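Local coordinates for probable enoyl-CoA hydratase/isomerase (Pseudomonas aeruginosa PAO1, PDB 5WYD), which probably acts as an enoyl-CoA hydratase/isomerase of the crotonase family, with an implied role in the biosynthesis of diffusible signal factor, at residues Val111-Ile116 with Leu206-Val211; Glu22-Thr27 with Glu199-Ala204. The protein carries 1 engineered substitution. All blocks are in the same frame, centred on the assembly; numbering follows the deposited sequence.

Contact 1 (Val111-Ile116 with Leu206-Val211); sequences VSIAAI and LLAAKV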
loop_
_atom_site.group_PDB
_atom_site.type_symbol
_atom_site.label_atom_id
_atom_site.label_comp_id
_atom_site.label_asym_id
_atom_site.label_seq_id
_atom_site.Cartn_x
_atom_site.Cartn_y
_atom_site.Cartn_z
ATOM N N VAL A 111 -27.245 -0.266 -4.397
ATOM C CA VAL A 111 -27.125 -0.850 -3.068
ATOM C C VAL A 111 -27.711 -2.258 -3.055
ATOM O O VAL A 111 -28.757 -2.538 -3.648
ATOM C CB VAL A 111 -27.807 0.044 -2.023
ATOM C CG1 VAL A 111 -29.255 0.159 -2.346
ATOM C CG2 VAL A 111 -27.633 -0.542 -0.646
ATOM N N SER A 112 -27.031 -3.155 -2.369
ATOM C CA SER A 112 -27.447 -4.533 -2.211
ATOM C C SER A 112 -27.783 -4.723 -0.739
ATOM O O SER A 112 -27.022 -4.308 0.140
ATOM C CB SER A 112 -26.357 -5.503 -2.690
ATOM O OG SER A 112 -25.115 -5.327 -2.018
ATOM N N ILE A 113 -28.946 -5.283 -0.474
ATOM C CA ILE A 113 -29.409 -5.507 0.883
ATOM C C ILE A 113 -29.573 -7.009 1.022
ATOM O O ILE A 113 -30.236 -7.643 0.192
ATOM C CB ILE A 113 -30.741 -4.785 1.165
ATOM C CG1 ILE A 113 -30.683 -3.318 0.781
ATOM C CG2 ILE A 113 -31.094 -4.845 2.631
ATOM C CD1 ILE A 113 -32.000 -2.717 0.941
ATOM N N ALA A 114 -29.004 -7.569 2.078
ATOM C CA ALA A 114 -29.082 -8.994 2.332
ATOM C C ALA A 114 -30.137 -9.230 3.394
ATOM O O ALA A 114 -29.984 -8.774 4.526
ATOM C CB ALA A 114 -27.738 -9.509 2.817
ATOM N N ALA A 115 -31.195 -9.948 3.033
ATOM C CA ALA A 115 -32.279 -10.256 3.952
ATOM C C ALA A 115 -32.135 -11.700 4.407
ATOM O O ALA A 115 -32.474 -12.623 3.665
ATOM C CB ALA A 115 -33.622 -10.027 3.263
ATOM N N ILE A 116 -31.773 -11.881 5.665
ATOM C CA ILE A 116 -31.472 -13.188 6.226
ATOM C C ILE A 116 -32.739 -13.743 6.862
ATOM O O ILE A 116 -33.098 -13.404 7.990
ATOM C CB ILE A 116 -30.330 -13.102 7.235
ATOM C CG1 ILE A 116 -29.114 -12.440 6.579
ATOM C CG2 ILE A 116 -30.020 -14.496 7.774
ATOM C CD1 ILE A 116 -27.935 -12.264 7.483
ATOM N N LEU A 206 -38.644 -2.562 1.812
ATOM C CA LEU A 206 -38.958 -1.225 2.277
ATOM C C LEU A 206 -37.681 -0.409 2.386
ATOM O O LEU A 206 -37.620 0.715 1.871
ATOM C CB LEU A 206 -39.745 -1.305 3.594
ATOM C CG LEU A 206 -40.180 -0.044 4.357
ATOM C CD1 LEU A 206 -39.113 0.705 5.151
ATOM C CD2 LEU A 206 -40.718 0.886 3.285
ATOM N N LEU A 207 -36.617 -0.994 2.964
ATOM C CA LEU A 207 -35.360 -0.257 3.046
ATOM C C LEU A 207 -34.863 0.066 1.646
ATOM O O LEU A 207 -34.441 1.195 1.370
ATOM C CB LEU A 207 -34.298 -1.075 3.800
ATOM C CG LEU A 207 -32.929 -0.469 4.191
ATOM C CD1 LEU A 207 -32.136 -1.434 5.087
ATOM C CD2 LEU A 207 -32.044 0.020 3.076
ATOM N N ALA A 208 -34.984 -0.901 0.733
ATOM C CA ALA A 208 -34.516 -0.715 -0.631
ATOM C C ALA A 208 -35.244 0.425 -1.306
ATOM O O ALA A 208 -34.656 1.133 -2.130
ATOM C CB ALA A 208 -34.700 -2.012 -1.423
ATOM N N ALA A 209 -36.529 0.602 -0.995
ATOM C CA ALA A 209 -37.278 1.690 -1.600
ATOM C C ALA A 209 -36.697 3.045 -1.208
ATOM O O ALA A 209 -36.654 3.965 -2.031
ATOM C CB ALA A 209 -38.750 1.582 -1.203
ATOM N N LYS A 210 -36.201 3.175 0.024
ATOM C CA LYS A 210 -35.674 4.461 0.479
ATOM C C LYS A 210 -34.481 4.918 -0.353
ATOM O O LYS A 210 -34.284 6.124 -0.549
ATOM C CB LYS A 210 -35.280 4.383 1.960
ATOM C CG LYS A 210 -36.409 4.092 2.942
ATOM C CD LYS A 210 -35.810 3.923 4.340
ATOM C CE LYS A 210 -36.796 3.490 5.424
ATOM N NZ LYS A 210 -38.118 4.173 5.412
ATOM N N VAL A 211 -33.667 3.970 -0.817
ATOM C CA VAL A 211 -32.512 4.273 -1.643
ATOM C C VAL A 211 -32.949 4.951 -2.924
ATOM O O VAL A 211 -32.228 5.786 -3.483
ATOM C CB VAL A 211 -31.788 2.959 -1.947
ATOM C CG1 VAL A 211 -30.856 3.129 -3.150
ATOM C CG2 VAL A 211 -31.143 2.427 -0.699
#
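Val-111 and Ile-113, two residues apart on strand 111-116 and on the same side of it, press against the inner face of helix segment 206-211. Ile-113 ends in CD1, which lies 3.5 Å from Leu-207 CD2 and as close to the backbone N of Ala-208; Ala-208 CB is 3.7 Å from the same methyl. An extended end (chi2 174°) carries CD1 away from the strand to the helix, and the small Ala-208 lets it come right up to the helical backbone. Leu-207 closes over one side of it with CD2.

At the start of the strand Val-111 meets Val-211 branch against branch. CG1 of Val-111 sits 3.4 Å from Val-211 CG2 and 3.5 Å from Val-211 CG1, so one methyl rests against the fork of the other valine. A chi1 of 61° places this CG1 between the backbone N and the carbonyl carbon of Val-111, a less favourable position for valine, and from there it meets Val-211. These carbon pairs are tighter than usual van der Waals contact, and no hydrogen bond crosses, as befits aliphatic residues that are all buried.

Backbone bonds to Leu-64, Val-66 and Ile-133 hold strand 111-116 between its two neighbours, while Ile-135 touches both Ile-113 and Leu-207. Cys-176 of the second subunit also packs on Leu-207 and Val-211, so this end of the helix lies near a subunit interface. The two segments run nearly antiparallel, at 171°, with their axes 9.4 Å apart: a helix laid along a mainly parallel sheet, as in the alpha/beta core of the crotonase fold.

Contact 2 (Glu22-Thr27 with Glu199-Ala204); sequences EKHGHT and EARGAA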
loop_
_atom_site.group_PDB
_atom_site.type_symbol
_atom_site.label_atom_id
_atom_site.label_comp_id
_atom_site.label_asym_id
_atom_site.label_seq_id
_atom_site.Cartn_x
_atom_site.Cartn_y
_atom_site.Cartn_z
ATOM N N GLU A 22 -37.575 -10.923 -9.243
ATOM C CA GLU A 22 -38.814 -10.163 -9.228
ATOM C C GLU A 22 -38.462 -8.689 -9.177
ATOM O O GLU A 22 -37.532 -8.302 -8.464
ATOM C CB GLU A 22 -39.673 -10.548 -8.042
ATOM C CG GLU A 22 -40.080 -11.986 -8.076
ATOM C CD GLU A 22 -40.786 -12.380 -6.826
ATOM O OE1 GLU A 22 -41.067 -13.583 -6.670
ATOM O OE2 GLU A 22 -41.049 -11.480 -5.997
ATOM N N LYS A 23 -39.132 -7.878 -9.984
ATOM C CA LYS A 23 -38.871 -6.444 -9.984
ATOM C C LYS A 23 -40.005 -5.680 -9.308
ATOM O O LYS A 23 -41.162 -5.765 -9.731
ATOM C CB LYS A 23 -38.641 -5.921 -11.398
ATOM C CG LYS A 23 -38.466 -4.420 -11.443
ATOM C CD LYS A 23 -38.263 -3.964 -12.858
ATOM C CE LYS A 23 -38.028 -2.455 -12.956
ATOM N NZ LYS A 23 -39.102 -1.535 -12.457
ATOM N N HIS A 24 -39.675 -4.952 -8.249
ATOM C CA HIS A 24 -40.627 -4.065 -7.604
ATOM C C HIS A 24 -40.061 -2.657 -7.723
ATOM O O HIS A 24 -39.015 -2.356 -7.133
ATOM C CB HIS A 24 -40.854 -4.455 -6.143
ATOM C CG HIS A 24 -41.178 -5.903 -5.940
ATOM N ND1 HIS A 24 -42.452 -6.411 -6.074
ATOM C CD2 HIS A 24 -40.393 -6.944 -5.574
ATOM C CE1 HIS A 24 -42.431 -7.708 -5.825
ATOM N NE2 HIS A 24 -41.195 -8.054 -5.513
ATOM N N GLY A 25 -40.778 -1.785 -8.435
ATOM C CA GLY A 25 -40.279 -0.429 -8.624
ATOM C C GLY A 25 -38.902 -0.474 -9.256
ATOM O O GLY A 25 -38.701 -1.090 -10.308
ATOM N N HIS A 26 -37.948 0.223 -8.640
ATOM C CA HIS A 26 -36.559 0.215 -9.067
ATOM C C HIS A 26 -35.732 -0.805 -8.314
ATOM O O HIS A 26 -34.516 -0.813 -8.442
ATOM C CB HIS A 26 -35.944 1.602 -8.917
ATOM C CG HIS A 26 -36.529 2.623 -9.840
ATOM N ND1 HIS A 26 -37.373 3.623 -9.411
ATOM C CD2 HIS A 26 -36.329 2.844 -11.160
ATOM C CE1 HIS A 26 -37.711 4.384 -10.438
ATOM N NE2 HIS A 26 -37.082 3.938 -11.511
ATOM N N THR A 27 -36.350 -1.638 -7.505
ATOM C CA THR A 27 -35.628 -2.624 -6.720
ATOM C C THR A 27 -35.823 -3.984 -7.373
ATOM O O THR A 27 -36.943 -4.344 -7.751
ATOM C CB THR A 27 -36.134 -2.609 -5.275
ATOM O OG1 THR A 27 -35.912 -1.303 -4.741
ATOM C CG2 THR A 27 -35.404 -3.616 -4.396
ATOM N N GLU A 199 -40.219 -10.961 8.640
ATOM C CA GLU A 199 -40.268 -9.564 8.241
ATOM C C GLU A 199 -38.986 -9.123 7.541
ATOM O O GLU A 199 -38.887 -7.962 7.145
ATOM C CB GLU A 199 -40.550 -8.675 9.472
ATOM C CG GLU A 199 -41.908 -8.860 10.216
ATOM C CD GLU A 199 -41.981 -8.063 11.546
ATOM O OE1 GLU A 199 -41.048 -7.288 11.829
ATOM O OE2 GLU A 199 -42.955 -8.211 12.322
ATOM N N ALA A 200 -38.004 -10.018 7.385
ATOM C CA ALA A 200 -36.750 -9.632 6.741
ATOM C C ALA A 200 -36.970 -9.225 5.291
ATOM O O ALA A 200 -36.420 -8.217 4.835
ATOM C CB ALA A 200 -35.725 -10.761 6.832
ATOM N N ARG A 201 -37.751 -10.008 4.539
ATOM C CA ARG A 201 -37.996 -9.656 3.141
ATOM C C ARG A 201 -38.739 -8.327 3.017
ATOM O O ARG A 201 -38.309 -7.426 2.290
ATOM C CB ARG A 201 -38.795 -10.759 2.441
ATOM C CG ARG A 201 -39.146 -10.376 1.003
ATOM C CD ARG A 201 -40.265 -11.224 0.452
ATOM N NE ARG A 201 -40.766 -10.712 -0.817
ATOM C CZ ARG A 201 -41.809 -11.227 -1.464
ATOM N NH1 ARG A 201 -42.201 -10.699 -2.618
ATOM N NH2 ARG A 201 -42.475 -12.260 -0.947
ATOM N N GLY A 202 -39.831 -8.160 3.758
ATOM C CA GLY A 202 -40.564 -6.918 3.642
ATOM C C GLY A 202 -39.702 -5.743 4.028
ATOM O O GLY A 202 -39.585 -4.774 3.273
ATOM N N ALA A 203 -38.981 -5.875 5.142
ATOM C CA ALA A 203 -38.133 -4.786 5.611
ATOM C C ALA A 203 -37.066 -4.450 4.580
ATOM O O ALA A 203 -36.820 -3.270 4.287
ATOM C CB ALA A 203 -37.486 -5.157 6.951
ATOM N N ALA A 204 -36.451 -5.472 3.988
ATOM C CA ALA A 204 -35.420 -5.212 2.991
ATOM C C ALA A 204 -35.986 -4.454 1.791
ATOM O O ALA A 204 -35.351 -3.527 1.279
ATOM C CB ALA A 204 -34.772 -6.526 2.565
#
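Arg-201, in the first turn of helix 200-211, stretches across to the edge strand and there meets Glu-22 and His-24. Its side chain leaves with CG anti to the backbone N (chi1 176°) and stays extended to NE, a length that suits arginine to bridging such a gap. NH1 lies 3.7 Å from Glu-22 OE2, a long salt bridge: the oxygen stands well out of the guanidinium plane, so charge attraction acts without a directed N-H bond. His-24 NE2 approaches the guanidinium edge, 4.0 Å from Arg-201 NH1, and makes a weak 3.5 Å bond to Glu-22 OE2. The three atoms form a rough triangle, and the carboxylate would probably offset the charge of Arg-201, and that of His-24 if protonated. Arg-201 and His-24 are exposed, which suits polar groups so loosely linked. Strands 19-24 and 27-32 form a beta hairpin at the edge of the crotonase sheet within this chain; Gly-25 stands second in its type II' turn, where positive phi favours glycine. Further along the helix, Ala-203 N bonds to Glu-199 O at 2.9 Å, and the buried Ala-204 packs on Val-65 and Ile-135, its small side chain letting the helix lie close to the sheet.

Successive parts of helix 200-211 serve the two contacts, whose centres lie 7 Å apart: its first turn reaches the polar edge of the sheet in contact 2, and its later turns cover the sheet's apolar middle in contact 1. They meet directly where Ala-208 CB touches Thr-27 CG2 at 3.5 Å and where Ala-115 CB packs on Ala-204 CB at 3.8 Å. Ile-113 CD1 also comes within 3.5 Å of Ala-204 O. Alanines on the helix allow this close approach. Neither contact includes Lys-72, Phe-73 or Arg-179, which line the pentanedial pocket; contact 1 seats the helix on the sheet's middle, and contact 2 ties its start to the edge hairpin.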